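Local coordinates for protein putative metal-dependent isothiocyanate hydrolase SaxA (Pectobacterium carotovorum, PDB 6BRM) that probably hydrolyses isothiocyanates with a pair of zinc ions, as a member of the metallo-beta-lactamase superfamily, at residues Q78-E92 against Q101-F115. Residues are numbered along the deposited sequence; the frame is centred on the assembly and turned at random.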
loop_
_atom_site.group_PDB
_atom_site.type_symbol
_atom_site.label_atom_id
_atom_site.label_comp_id
_atom_site.label_asym_id
_atom_site.label_seq_id
_atom_site.Cartn_x
_atom_site.Cartn_y
_atom_site.Cartn_z
ATOM N N GLN B 78 15.303 18.147 17.885
ATOM C CA GLN B 78 14.384 18.112 19.035
ATOM C C GLN B 78 14.730 19.151 20.110
ATOM O O GLN B 78 13.849 19.597 20.849
ATOM C CB GLN B 78 14.342 16.707 19.656
ATOM C CG GLN B 78 13.697 15.660 18.758
ATOM C CD GLN B 78 14.069 14.237 19.131
ATOM O OE1 GLN B 78 14.306 13.930 20.298
ATOM N NE2 GLN B 78 14.120 13.358 18.135
ATOM N N GLN B 79 16.008 19.520 20.198
ATOM C CA GLN B 79 16.461 20.604 21.070
ATOM C C GLN B 79 16.330 21.962 20.378
ATOM O O GLN B 79 15.744 22.892 20.938
ATOM C CB GLN B 79 17.920 20.385 21.488
ATOM C CG GLN B 79 18.172 19.102 22.273
ATOM C CD GLN B 79 19.649 18.832 22.501
ATOM O OE1 GLN B 79 20.158 17.764 22.156
ATOM N NE2 GLN B 79 20.347 19.805 23.083
ATOM N N ALA B 80 16.867 22.061 19.161
ATOM C CA ALA B 80 17.016 23.349 18.453
ATOM C C ALA B 80 15.709 23.993 17.969
ATOM O O ALA B 80 15.591 25.222 17.975
ATOM C CB ALA B 80 17.978 23.193 17.283
ATOM N N VAL B 81 14.746 23.174 17.541
ATOM C CA VAL B 81 13.430 23.672 17.113
ATOM C C VAL B 81 12.625 24.041 18.368
ATOM O O VAL B 81 12.525 23.223 19.290
ATOM C CB VAL B 81 12.669 22.621 16.264
ATOM C CG1 VAL B 81 11.269 23.102 15.893
ATOM C CG2 VAL B 81 13.444 22.299 14.992
ATOM N N PRO B 82 12.048 25.265 18.412
ATOM C CA PRO B 82 11.344 25.694 19.620
ATOM C C PRO B 82 10.029 24.947 19.807
ATOM O O PRO B 82 9.383 24.584 18.824
ATOM C CB PRO B 82 11.100 27.183 19.377
ATOM C CG PRO B 82 11.020 27.305 17.903
ATOM C CD PRO B 82 11.958 26.280 17.344
ATOM N N LYS B 83 9.642 24.740 21.063
ATOM C CA LYS B 83 8.510 23.866 21.400
ATOM C C LYS B 83 7.139 24.427 21.001
ATOM O O LYS B 83 6.190 23.660 20.806
ATOM C CB LYS B 83 8.523 23.517 22.895
ATOM C CG LYS B 83 9.788 22.823 23.395
ATOM C CD LYS B 83 10.136 21.573 22.599
ATOM C CE LYS B 83 11.268 20.790 23.247
ATOM N NZ LYS B 83 12.575 21.502 23.160
ATOM N N ASP B 84 7.058 25.752 20.869
ATOM C CA ASP B 84 5.839 26.451 20.425
ATOM C C ASP B 84 5.656 26.513 18.891
ATOM O O ASP B 84 4.695 27.125 18.406
ATOM C CB ASP B 84 5.764 27.869 21.042
ATOM C CG ASP B 84 7.075 28.649 20.928
ATOM O OD1 ASP B 84 7.694 28.648 19.842
ATOM O OD2 ASP B 84 7.492 29.249 21.942
ATOM N N MET B 85 6.569 25.892 18.139
ATOM C CA MET B 85 6.435 25.750 16.685
ATOM C C MET B 85 5.295 24.791 16.340
ATOM O O MET B 85 5.084 23.789 17.031
ATOM C CB MET B 85 7.749 25.223 16.085
ATOM C CG MET B 85 7.761 24.996 14.575
ATOM S SD MET B 85 7.659 26.505 13.595
ATOM C CE MET B 85 9.281 27.205 13.911
ATOM N N LEU B 86 4.582 25.102 15.259
ATOM C CA LEU B 86 3.522 24.240 14.739
ATOM C C LEU B 86 4.126 23.030 14.010
ATOM O O LEU B 86 4.735 23.186 12.948
ATOM C CB LEU B 86 2.610 25.031 13.789
ATOM C CG LEU B 86 1.453 24.294 13.098
ATOM C CD1 LEU B 86 0.542 23.585 14.093
ATOM C CD2 LEU B 86 0.654 25.272 12.251
ATOM N N ILE B 87 3.949 21.835 14.577
ATOM C CA ILE B 87 4.460 20.600 13.981
ATOM C C ILE B 87 3.315 19.797 13.365
ATOM O O ILE B 87 2.322 19.516 14.035
ATOM C CB ILE B 87 5.173 19.694 15.016
ATOM C CG1 ILE B 87 6.093 20.499 15.952
ATOM C CG2 ILE B 87 5.961 18.597 14.309
ATOM C CD1 ILE B 87 7.201 21.267 15.262
ATOM N N TYR B 88 3.477 19.425 12.096
ATOM C CA TYR B 88 2.540 18.559 11.383
ATOM C C TYR B 88 3.096 17.132 11.353
ATOM O O TYR B 88 4.155 16.897 10.763
ATOM C CB TYR B 88 2.331 19.065 9.946
ATOM C CG TYR B 88 1.328 20.202 9.807
ATOM C CD1 TYR B 88 -0.024 20.009 10.102
ATOM C CD2 TYR B 88 1.725 21.466 9.358
ATOM C CE1 TYR B 88 -0.945 21.037 9.969
ATOM C CE2 TYR B 88 0.807 22.502 9.220
ATOM C CZ TYR B 88 -0.527 22.281 9.526
ATOM O OH TYR B 88 -1.443 23.297 9.397
ATOM N N THR B 89 2.387 16.189 11.980
ATOM C CA THR B 89 2.808 14.782 12.017
ATOM C C THR B 89 1.944 13.876 11.141
ATOM O O THR B 89 0.845 14.239 10.726
ATOM C CB THR B 89 2.804 14.217 13.449
ATOM O OG1 THR B 89 1.466 14.198 13.963
ATOM C CG2 THR B 89 3.697 15.051 14.358
ATOM N N GLN B 90 2.476 12.685 10.894
ATOM C CA GLN B 90 1.873 11.662 10.034
ATOM C C GLN B 90 0.645 10.993 10.663
ATOM O O GLN B 90 -0.354 10.768 9.976
ATOM C CB GLN B 90 2.943 10.605 9.726
ATOM C CG GLN B 90 2.482 9.324 9.043
ATOM C CD GLN B 90 3.605 8.308 8.902
ATOM O OE1 GLN B 90 3.661 7.573 7.920
ATOM N NE2 GLN B 90 4.503 8.263 9.883
ATOM N N ASP B 91 0.740 10.651 11.949
ATOM C CA ASP B 91 -0.328 9.922 12.652
ATOM C C ASP B 91 -0.286 10.160 14.169
ATOM O O ASP B 91 0.565 10.913 14.655
ATOM C CB ASP B 91 -0.274 8.420 12.295
ATOM C CG ASP B 91 1.066 7.756 12.640
ATOM O OD1 ASP B 91 1.850 8.305 13.449
ATOM O OD2 ASP B 91 1.329 6.662 12.094
ATOM N N GLU B 92 -1.207 9.531 14.902
ATOM C CA GLU B 92 -1.335 9.739 16.354
ATOM C C GLU B 92 -0.113 9.342 17.184
ATOM O O GLU B 92 0.228 10.050 18.133
ATOM C CB GLU B 92 -2.579 9.016 16.904
ATOM C CG GLU B 92 -3.907 9.691 16.569
ATOM C CD GLU B 92 -4.145 10.999 17.317
ATOM O OE1 GLU B 92 -4.796 11.897 16.741
ATOM O OE2 GLU B 92 -3.689 11.139 18.474
ATOM N N GLN B 101 8.156 14.799 23.981
ATOM C CA GLN B 101 9.489 15.403 23.902
ATOM C C GLN B 101 9.500 16.925 24.138
ATOM O O GLN B 101 10.476 17.592 23.780
ATOM C CB GLN B 101 10.116 15.081 22.540
ATOM C CG GLN B 101 10.391 13.599 22.327
ATOM C CD GLN B 101 10.974 13.272 20.960
ATOM O OE1 GLN B 101 11.490 12.174 20.751
ATOM N NE2 GLN B 101 10.901 14.217 20.029
ATOM N N GLY B 102 8.434 17.472 24.734
ATOM C CA GLY B 102 8.373 18.893 25.111
ATOM C C GLY B 102 7.507 19.788 24.237
ATOM O O GLY B 102 7.145 20.889 24.653
ATOM N N PHE B 103 7.172 19.328 23.031
ATOM C CA PHE B 103 6.383 20.123 22.082
ATOM C C PHE B 103 4.904 20.101 22.476
ATOM O O PHE B 103 4.426 19.109 23.035
ATOM C CB PHE B 103 6.566 19.597 20.654
ATOM C CG PHE B 103 7.964 19.769 20.115
ATOM C CD1 PHE B 103 8.957 18.828 20.376
ATOM C CD2 PHE B 103 8.289 20.874 19.333
ATOM C CE1 PHE B 103 10.244 18.990 19.877
ATOM C CE2 PHE B 103 9.576 21.043 18.833
ATOM C CZ PHE B 103 10.555 20.099 19.104
ATOM N N PHE B 104 4.194 21.201 22.212
ATOM C CA PHE B 104 2.750 21.294 22.530
ATOM C C PHE B 104 1.807 21.849 21.435
ATOM O O PHE B 104 0.587 21.756 21.595
ATOM C CB PHE B 104 2.531 22.029 23.870
ATOM C CG PHE B 104 3.327 23.299 24.023
ATOM C CD1 PHE B 104 2.965 24.453 23.335
ATOM C CD2 PHE B 104 4.426 23.352 24.881
ATOM C CE1 PHE B 104 3.689 25.629 23.482
ATOM C CE2 PHE B 104 5.155 24.526 25.032
ATOM C CZ PHE B 104 4.785 25.667 24.331
ATOM N N ASN B 105 2.348 22.400 20.341
ATOM C CA ASN B 105 1.535 22.880 19.207
ATOM C C ASN B 105 1.664 21.900 18.036
ATOM O O ASN B 105 2.400 22.142 17.079
ATOM C CB ASN B 105 1.965 24.296 18.794
ATOM C CG ASN B 105 1.703 25.340 19.877
ATOM O OD1 ASN B 105 0.770 25.220 20.682
ATOM N ND2 ASN B 105 2.516 26.391 19.883
ATOM N N ILE B 106 0.930 20.791 18.130
ATOM C CA ILE B 106 1.062 19.645 17.226
ATOM C C ILE B 106 -0.262 19.377 16.507
ATOM O O ILE B 106 -1.333 19.543 17.085
ATOM C CB ILE B 106 1.484 18.386 18.021
ATOM C CG1 ILE B 106 2.849 18.603 18.684
ATOM C CG2 ILE B 106 1.547 17.143 17.135
ATOM C CD1 ILE B 106 3.029 17.812 19.953
ATOM N N ARG B 107 -0.171 18.967 15.244
ATOM C CA ARG B 107 -1.331 18.579 14.439
ATOM C C ARG B 107 -1.018 17.301 13.667
ATOM O O ARG B 107 0.125 17.073 13.270
ATOM C CB ARG B 107 -1.701 19.685 13.448
ATOM C CG ARG B 107 -2.430 20.872 14.053
ATOM C CD ARG B 107 -2.958 21.780 12.952
ATOM N NE ARG B 107 -3.537 23.024 13.462
ATOM C CZ ARG B 107 -4.089 23.974 12.704
ATOM N NH1 ARG B 107 -4.589 25.070 13.276
ATOM N NH2 ARG B 107 -4.151 23.844 11.378
ATOM N N VAL B 108 -2.045 16.481 13.457
ATOM C CA VAL B 108 -1.928 15.233 12.709
ATOM C C VAL B 108 -2.487 15.469 11.314
ATOM O O VAL B 108 -3.602 15.968 11.171
ATOM C CB VAL B 108 -2.720 14.088 13.380
ATOM C CG1 VAL B 108 -2.546 12.780 12.608
ATOM C CG2 VAL B 108 -2.294 13.925 14.834
ATOM N N LEU B 109 -1.707 15.118 10.292
ATOM C CA LEU B 109 -2.163 15.208 8.908
ATOM C C LEU B 109 -3.224 14.150 8.653
ATOM O O LEU B 109 -2.987 12.962 8.868
ATOM C CB LEU B 109 -1.006 15.029 7.905
ATOM C CG LEU B 109 -0.421 16.261 7.200
ATOM C CD1 LEU B 109 -0.298 17.449 8.135
ATOM C CD2 LEU B 109 0.929 15.925 6.576
ATOM N N LYS B 110 -4.395 14.592 8.200
ATOM C CA LYS B 110 -5.402 13.686 7.663
ATOM C C LYS B 110 -4.982 13.305 6.251
ATOM O O LYS B 110 -4.011 13.849 5.716
ATOM C CB LYS B 110 -6.780 14.343 7.664
ATOM C CG LYS B 110 -7.278 14.692 9.059
ATOM C CD LYS B 110 -8.639 15.364 9.022
ATOM C CE LYS B 110 -9.020 15.897 10.395
ATOM N NZ LYS B 110 -9.087 14.830 11.433
ATOM N N ASP B 111 -5.710 12.368 5.654
ATOM C CA ASP B 111 -5.458 11.955 4.270
ATOM C C ASP B 111 -5.624 13.114 3.287
ATOM O O ASP B 111 -4.924 13.170 2.279
ATOM C CB ASP B 111 -6.368 10.788 3.878
ATOM C CG ASP B 111 -6.025 9.513 4.623
ATOM O OD1 ASP B 111 -5.757 9.585 5.842
ATOM O OD2 ASP B 111 -6.015 8.434 3.992
ATOM N N GLU B 112 -6.555 14.021 3.588
ATOM C CA GLU B 112 -6.739 15.269 2.842
ATOM C C GLU B 112 -6.799 16.430 3.827
ATOM O O GLU B 112 -7.474 16.329 4.848
ATOM C CB GLU B 112 -8.030 15.217 2.026
ATOM C CG GLU B 112 -8.155 13.975 1.152
ATOM C CD GLU B 112 -9.199 14.113 0.060
ATOM O OE1 GLU B 112 -9.013 13.496 -1.009
ATOM O OE2 GLU B 112 -10.202 14.839 0.262
ATOM N N ASN B 113 -6.095 17.523 3.523
ATOM C CA ASN B 113 -6.026 18.689 4.415
ATOM C C ASN B 113 -6.258 19.983 3.627
ATOM O O ASN B 113 -5.311 20.683 3.246
ATOM C CB ASN B 113 -4.688 18.730 5.170
ATOM C CG ASN B 113 -4.387 17.435 5.906
ATOM O OD1 ASN B 113 -4.687 17.293 7.092
ATOM N ND2 ASN B 113 -3.808 16.476 5.198
ATOM N N HIS B 114 -7.537 20.289 3.404
ATOM C CA HIS B 114 -7.960 21.456 2.628
ATOM C C HIS B 114 -8.000 22.671 3.536
ATOM O O HIS B 114 -8.758 22.692 4.507
ATOM C CB HIS B 114 -9.348 21.223 2.012
ATOM C CG HIS B 114 -9.434 19.986 1.172
ATOM N ND1 HIS B 114 -9.132 19.976 -0.173
ATOM C CD2 HIS B 114 -9.767 18.714 1.491
ATOM C CE1 HIS B 114 -9.284 18.753 -0.648
ATOM N NE2 HIS B 114 -9.665 17.966 0.343
ATOM N N PHE B 115 -7.173 23.671 3.232
ATOM C CA PHE B 115 -7.145 24.928 3.991
ATOM C C PHE B 115 -7.864 26.008 3.193
ATOM O O PHE B 115 -7.836 25.994 1.957
ATOM C CB PHE B 115 -5.705 25.345 4.309
ATOM C CG PHE B 115 -4.968 24.353 5.159
ATOM C CD1 PHE B 115 -5.257 24.235 6.516
ATOM C CD2 PHE B 115 -3.995 23.525 4.609
ATOM C CE1 PHE B 115 -4.586 23.315 7.310
ATOM C CE2 PHE B 115 -3.322 22.603 5.394
ATOM C CZ PHE B 115 -3.618 22.497 6.746
#
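Ile-87 and Thr-89 lie beside Ile-106 and Val-108 in parallel register, joining strand 87-89 to the sheet-edge strand 106-108; connected through helix 92-100, the strands form a beta-alpha-beta unit. Four backbone bonds link them: Ile-87 N to Asn-105 O (3.0 Å), Arg-107 N to Ile-87 O (2.8 Å), Thr-89 N to Arg-107 O (2.7 Å) and Leu-109 N to Thr-89 O (2.7 Å). Arg-107 O accepts twice, because chi1 of 65° sets Thr-89 OG1 between its own backbone N and carbonyl carbon, where it donates to that oxygen at 3.2 Å, from above the carbonyl plane. Before the strands, Asn-105 ND2 binds Asp-84 O at 2.7 Å; the acceptor lies in the amide plane, but the donor stands 43° out of the carbonyl plane. The chi2 bend of Lys-83 lays CD centrally over one face of the Phe-103 ring (3.5 Å from the centroid); that at chi4 turns NZ to donate to Gln-78 O. Trp-73 also meets this ring. Gln-90 NE2 donates to Asp-94 OD2, and the Gln-90 side chain adjoins the zinc ligand His-67. Strand 106-108 and its flanks thus satisfy the N-H and C=O of Ile-87 and Thr-89, while Thr-89 OG1 and Asn-105 ND2 add side-chain bonds to backbone carbonyls.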